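Local coordinates for orphan protein TM0875 (Thermotoga maritima, PDB 1O22) that is of unknown function but adopts a fold that was new when its crystal structure was solved, at residues 139-144 against 161-166. Numbering follows the deposited sequence. Where two conformers were deposited one is given.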
loop_
_atom_site.group_PDB
_atom_site.type_symbol
_atom_site.label_atom_id
_atom_site.label_comp_id
_atom_site.label_asym_id
_atom_site.label_seq_id
_atom_site.Cartn_x
_atom_site.Cartn_y
_atom_site.Cartn_z
ATOM N N GLU A 139 -16.191 -7.637 17.874
ATOM C CA GLU A 139 -16.698 -8.814 17.192
ATOM C C GLU A 139 -16.201 -8.893 15.748
ATOM O O GLU A 139 -15.768 -9.949 15.307
ATOM C CB GLU A 139 -18.218 -8.821 17.179
ATOM C CG GLU A 139 -18.873 -9.067 18.525
ATOM C CD GLU A 139 -20.387 -8.961 18.414
ATOM O OE1 GLU A 139 -20.901 -7.839 18.465
ATOM O OE2 GLU A 139 -21.052 -10.000 18.238
ATOM N N LEU A 140 -16.258 -7.770 15.044
ATOM C CA LEU A 140 -15.728 -7.670 13.691
ATOM C C LEU A 140 -14.236 -7.948 13.610
ATOM O O LEU A 140 -13.790 -8.715 12.769
ATOM C CB LEU A 140 -16.009 -6.295 13.053
ATOM C CG LEU A 140 -17.300 -6.062 12.276
ATOM C CD1 LEU A 140 -17.126 -6.574 10.870
ATOM C CD2 LEU A 140 -18.496 -6.717 12.976
ATOM N N VAL A 141 -13.469 -7.259 14.424
ATOM C CA VAL A 141 -12.021 -7.456 14.459
ATOM C C VAL A 141 -11.682 -8.912 14.783
ATOM O O VAL A 141 -10.792 -9.479 14.150
ATOM C CB VAL A 141 -11.306 -6.490 15.412
ATOM C CG1 VAL A 141 -9.813 -6.840 15.538
ATOM C CG2 VAL A 141 -11.427 -5.036 14.881
ATOM N N GLU A 142 -12.389 -9.526 15.725
ATOM C CA GLU A 142 -12.062 -10.897 16.079
ATOM C C GLU A 142 -12.320 -11.849 14.917
ATOM O O GLU A 142 -11.526 -12.779 14.688
ATOM C CB GLU A 142 -12.787 -11.413 17.316
ATOM C CG GLU A 142 -12.417 -12.889 17.608
ATOM C CD GLU A 142 -10.925 -13.114 17.928
ATOM O OE1 GLU A 142 -10.105 -13.510 17.021
ATOM O OE2 GLU A 142 -10.564 -12.895 19.112
ATOM N N GLU A 143 -13.411 -11.626 14.178
ATOM C CA GLU A 143 -13.663 -12.429 12.964
ATOM C C GLU A 143 -12.572 -12.191 11.933
ATOM O O GLU A 143 -12.128 -13.122 11.287
ATOM C CB GLU A 143 -15.004 -12.104 12.316
ATOM C CG GLU A 143 -16.146 -12.957 12.804
ATOM C CD GLU A 143 -16.190 -14.327 12.134
ATOM O OE1 GLU A 143 -16.663 -14.435 10.957
ATOM O OE2 GLU A 143 -15.770 -15.301 12.804
ATOM N N PHE A 144 -12.216 -10.931 11.711
ATOM C CA PHE A 144 -11.179 -10.616 10.754
ATOM C C PHE A 144 -9.857 -11.327 11.103
ATOM O O PHE A 144 -9.180 -11.823 10.205
ATOM C CB PHE A 144 -10.930 -9.122 10.604
ATOM C CG PHE A 144 -9.708 -8.832 9.841
ATOM C CD1 PHE A 144 -9.675 -9.020 8.470
ATOM C CD2 PHE A 144 -8.550 -8.423 10.495
ATOM C CE1 PHE A 144 -8.512 -8.796 7.746
ATOM C CE2 PHE A 144 -7.376 -8.225 9.781
ATOM C CZ PHE A 144 -7.361 -8.377 8.412
ATOM N N PHE A 161 -3.450 -10.044 20.199
ATOM C CA PHE A 161 -3.324 -8.833 19.371
ATOM C C PHE A 161 -3.886 -7.613 20.099
ATOM O O PHE A 161 -4.729 -7.756 20.973
ATOM C CB PHE A 161 -3.950 -9.037 17.979
ATOM C CG PHE A 161 -5.414 -9.390 18.002
ATOM C CD1 PHE A 161 -6.371 -8.394 18.062
ATOM C CD2 PHE A 161 -5.826 -10.719 17.977
ATOM C CE1 PHE A 161 -7.730 -8.705 18.137
ATOM C CE2 PHE A 161 -7.167 -11.029 18.022
ATOM C CZ PHE A 161 -8.129 -10.019 18.106
ATOM N N SER A 162 -3.376 -6.428 19.788
ATOM C CA SER A 162 -3.981 -5.177 20.268
ATOM C C SER A 162 -4.382 -4.273 19.106
ATOM O O SER A 162 -3.756 -4.277 18.030
ATOM C CB SER A 162 -3.034 -4.400 21.185
ATOM O OG SER A 162 -1.805 -4.162 20.524
ATOM N N VAL A 163 -5.416 -3.474 19.365
ATOM C CA VAL A 163 -6.002 -2.586 18.388
ATOM C C VAL A 163 -5.820 -1.135 18.852
ATOM O O VAL A 163 -5.975 -0.843 20.028
ATOM C CB VAL A 163 -7.480 -2.891 18.241
ATOM C CG1 VAL A 163 -8.077 -2.097 17.050
ATOM C CG2 VAL A 163 -7.689 -4.361 18.052
ATOM N N GLN A 164 -5.479 -0.250 17.920
ATOM C CA GLN A 164 -5.321 1.187 18.174
ATOM C C GLN A 164 -6.022 1.929 17.038
ATOM O O GLN A 164 -5.908 1.560 15.884
ATOM C CB GLN A 164 -3.830 1.551 18.222
ATOM C CG GLN A 164 -3.512 3.032 18.414
ATOM N N GLU A 165 -6.775 2.961 17.357
ATOM C CA GLU A 165 -7.348 3.831 16.339
ATOM C C GLU A 165 -6.188 4.724 15.916
ATOM O O GLU A 165 -5.393 5.137 16.762
ATOM C CB GLU A 165 -8.480 4.658 16.961
ATOM C CG GLU A 165 -9.622 3.821 17.550
ATOM C CD GLU A 165 -10.559 4.628 18.448
ATOM O OE1 GLU A 165 -10.163 4.976 19.575
ATOM O OE2 GLU A 165 -11.697 4.910 18.030
ATOM N N ILE A 166 -6.040 4.964 14.622
ATOM C CA ILE A 166 -4.959 5.818 14.108
ATOM C C ILE A 166 -5.530 6.845 13.132
ATOM O O ILE A 166 -5.521 8.035 13.432
ATOM C CB ILE A 166 -3.823 4.997 13.421
ATOM C CG1 ILE A 166 -4.382 3.951 12.474
ATOM C CG2 ILE A 166 -2.950 4.324 14.449
ATOM C CD1 ILE A 166 -3.440 3.591 11.365
#
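F161 reaches from strand 159-165 to helix 137-152 with the far half of its ring, a compact example of how one aromatic side chain can bridge a helix and an edge strand. CB points toward the helix, and with chi1 59° CG lies between the backbone N and the carbonyl carbon, the ring continuing to the helix. CB, CG and the near ring carbons make no close approach to segment 139-144; contact begins at CE1, 3.8 Å from CG1 of V141, a methyl that approaches obliquely. In the E142 conformer given, CZ lies 3.9 Å from OE2 of E142, which sits at the ring edge, near its plane, with the carboxylate turned 75° from the ring. The same CG1 of V141 also meets CG2 of V163 at 4.1 Å, so one methyl serves two strand residues. No hydrogen bond joins the segments. Replacing F161 by an alanine is likely to leave V163 as the only partner of V141 on the strand segment and, in that conformer, to take the ring edge from the E142 carboxylate. F161 and V163, two residues apart, point from the same side of the strand to helix 137-152, which covers one face of the mixed sheet near its 159-165 edge, the segment axes 11.0 Å apart. V141 also rests on L19 of the neighbouring strand 19-25 and L61 of strand 56-66 beyond it, and F144 meets Y123 of strand 122-128 edge-to-face.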